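Local coordinates for Serine/threonine-protein kinase Tel1 (PDB 6SKY) that probably phosphorylates serine or threonine in [ST]-Q motifs of target proteins, activating checkpoint signalling in response to DNA damage, at residues E1822-Q1825 / E1826-N1829. Residues are numbered along the deposited sequence; the frame is centred on the assembly and turned at random.
Sequences ESLQ and EWLN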
ATOM      1  N   GLU A1822       8.922  57.808   5.080  1.00 53.68           N
ATOM      2  CA  GLU A1822       7.535  58.184   4.859  1.00 53.68           C
ATOM      3  C   GLU A1822       7.063  57.827   3.461  1.00 53.68           C
ATOM      4  O   GLU A1822       5.897  57.470   3.283  1.00 53.68           O
ATOM      5  CB  GLU A1822       7.340  59.676   5.105  1.00 53.68           C
ATOM      6  CG  GLU A1822       7.403  60.063   6.562  1.00 53.68           C
ATOM      7  CD  GLU A1822       7.167  61.541   6.788  1.00 53.68           C
ATOM      8  OE1 GLU A1822       7.208  62.311   5.805  1.00 53.68           O
ATOM      9  OE2 GLU A1822       6.936  61.932   7.951  1.00 53.68           O
ATOM     10  N   SER A1823       7.940  57.921   2.462  1.00 48.41           N
ATOM     11  CA  SER A1823       7.534  57.573   1.107  1.00 48.41           C
ATOM     12  C   SER A1823       7.427  56.070   0.901  1.00 48.41           C
ATOM     13  O   SER A1823       6.610  55.619   0.092  1.00 48.41           O
ATOM     14  CB  SER A1823       8.513  58.156   0.100  1.00 48.41           C
ATOM     15  OG  SER A1823       8.812  59.494   0.423  1.00 48.41           O
ATOM     16  N   LEU A1824       8.238  55.283   1.609  1.00 44.57           N
ATOM     17  CA  LEU A1824       8.213  53.836   1.424  1.00 44.57           C
ATOM     18  C   LEU A1824       6.854  53.248   1.753  1.00 44.57           C
ATOM     19  O   LEU A1824       6.478  52.216   1.192  1.00 44.57           O
ATOM     20  CB  LEU A1824       9.283  53.177   2.284  1.00 44.57           C
ATOM     21  CG  LEU A1824      10.704  53.158   1.747  1.00 44.57           C
ATOM     22  CD1 LEU A1824      11.632  52.699   2.831  1.00 44.57           C
ATOM     23  CD2 LEU A1824      10.787  52.241   0.563  1.00 44.57           C
ATOM     24  N   GLN A1825       6.105  53.878   2.652  1.00 52.35           N
ATOM     25  CA  GLN A1825       4.772  53.385   2.972  1.00 52.35           C
ATOM     26  C   GLN A1825       3.837  53.445   1.777  1.00 52.35           C
ATOM     27  O   GLN A1825       2.827  52.738   1.760  1.00 52.35           O
ATOM     28  CB  GLN A1825       4.182  54.182   4.125  1.00 52.35           C
ATOM     29  CG  GLN A1825       5.067  54.254   5.339  1.00 52.35           C
ATOM     30  CD  GLN A1825       4.383  54.940   6.494  1.00 52.35           C
ATOM     31  OE1 GLN A1825       3.165  55.097   6.497  1.00 52.35           O
ATOM     32  NE2 GLN A1825       5.162  55.359   7.482  1.00 52.35           N
ATOM     33  N   GLU A1826       4.147  54.272   0.786  1.00 51.11           N
ATOM     34  CA  GLU A1826       3.371  54.356  -0.441  1.00 51.11           C
ATOM     35  C   GLU A1826       4.021  53.632  -1.605  1.00 51.11           C
ATOM     36  O   GLU A1826       3.312  53.118  -2.474  1.00 51.11           O
ATOM     37  CB  GLU A1826       3.162  55.821  -0.827  1.00 51.11           C
ATOM     38  CG  GLU A1826       2.376  56.620   0.186  1.00 51.11           C
ATOM     39  CD  GLU A1826       0.887  56.389   0.076  1.00 51.11           C
ATOM     40  OE1 GLU A1826       0.396  56.225  -1.058  1.00 51.11           O
ATOM     41  OE2 GLU A1826       0.206  56.366   1.122  1.00 51.11           O
ATOM     42  N   TRP A1827       5.352  53.589  -1.641  1.00 45.62           N
ATOM     43  CA  TRP A1827       6.058  52.962  -2.751  1.00 45.62           C
ATOM     44  C   TRP A1827       6.002  51.446  -2.699  1.00 45.62           C
ATOM     45  O   TRP A1827       6.007  50.800  -3.749  1.00 45.62           O
ATOM     46  CB  TRP A1827       7.512  53.404  -2.764  1.00 45.62           C
ATOM     47  CG  TRP A1827       7.710  54.796  -3.180  1.00 45.62           C
ATOM     48  CD1 TRP A1827       6.864  55.557  -3.910  1.00 45.62           C
ATOM     49  CD2 TRP A1827       8.841  55.612  -2.889  1.00 45.62           C
ATOM     50  NE1 TRP A1827       7.395  56.804  -4.099  1.00 45.62           N
ATOM     51  CE2 TRP A1827       8.612  56.861  -3.477  1.00 45.62           C
ATOM     52  CE3 TRP A1827      10.024  55.407  -2.185  1.00 45.62           C
ATOM     53  CZ2 TRP A1827       9.518  57.898  -3.384  1.00 45.62           C
ATOM     54  CZ3 TRP A1827      10.920  56.434  -2.093  1.00 45.62           C
ATOM     55  CH2 TRP A1827      10.666  57.664  -2.689  1.00 45.62           C
ATOM     56  N   LEU A1828       5.975  50.857  -1.507  1.00 38.36           N
ATOM     57  CA  LEU A1828       5.981  49.406  -1.416  1.00 38.36           C
ATOM     58  C   LEU A1828       4.630  48.797  -1.739  1.00 38.36           C
ATOM     59  O   LEU A1828       4.574  47.626  -2.120  1.00 38.36           O
ATOM     60  CB  LEU A1828       6.437  48.967  -0.027  1.00 38.36           C
ATOM     61  CG  LEU A1828       7.899  49.250   0.321  1.00 38.36           C
ATOM     62  CD1 LEU A1828       8.196  48.809   1.724  1.00 38.36           C
ATOM     63  CD2 LEU A1828       8.838  48.581  -0.648  1.00 38.36           C
ATOM     64  N   ASN A1829       3.549  49.554  -1.603  1.00 46.85           N
ATOM     65  CA  ASN A1829       2.210  49.074  -1.937  1.00 46.85           C
ATOM     66  C   ASN A1829       1.813  49.525  -3.338  1.00 46.85           C
ATOM     67  O   ASN A1829       0.808  50.195  -3.535  1.00 46.85           O
ATOM     68  CB  ASN A1829       1.206  49.566  -0.902  1.00 46.85           C
ATOM     69  CG  ASN A1829       1.496  49.045   0.483  1.00 46.85           C
ATOM     70  OD1 ASN A1829       1.626  47.840   0.689  1.00 46.85           O
ATOM     71  ND2 ASN A1829       1.609  49.950   1.442  1.00 46.85           N
TER
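The indole of Trp1827 folds back along the helix and lays one face over Ser1823, one turn earlier. Ser1823 CB sits almost directly beneath the six-membered ring, 3.5 Å from its centroid, a CH-pi contact. Ser1823 O lies under the same face near the pyrrole side, 3.5 Å from Trp1827 CG. With CG beside the backbone N of Trp1827 (chi1 -72°) and the ring turned by chi2 of -22°, the indole lies back over the preceding turn. At the rim, Leu1824 CD2 approaches Trp1827 CE3 at 4.3 Å and also packs against Leu1828 CG. Trp1827 NE1 makes a weak hydrogen bond to Ser1753 O, and Trp1762 meets the indole edge-to-face.

Two backbone N-H groups hydrogen-bond to Ser1823 O: Trp1827 N (i+4), in the carbonyl plane at 3.0 Å, and Glu1826 N (i+3), well above that plane at 2.9 Å. Leu1828 N makes the next i+4 hydrogen bond, to Leu1824 O, whereas the side-chain ND2 of Asn1829 makes a weak hydrogen bond of 3.1 Å to Gln1825 O. An alanine in place of Trp1827 is likely to leave Ser1823 CB without its aromatic cover and Trp1762 without its edge-to-face partner.

Ser1823 OG bonds back to Glu1819 O. The buried side of helix 1815-1827 packs on Leu1842 of helix 1836-1849 through Leu1824 and Trp1827, while Leu1828 rests on Ala1874 of helix 1871-1880, joining consecutive helices of the alpha solenoid.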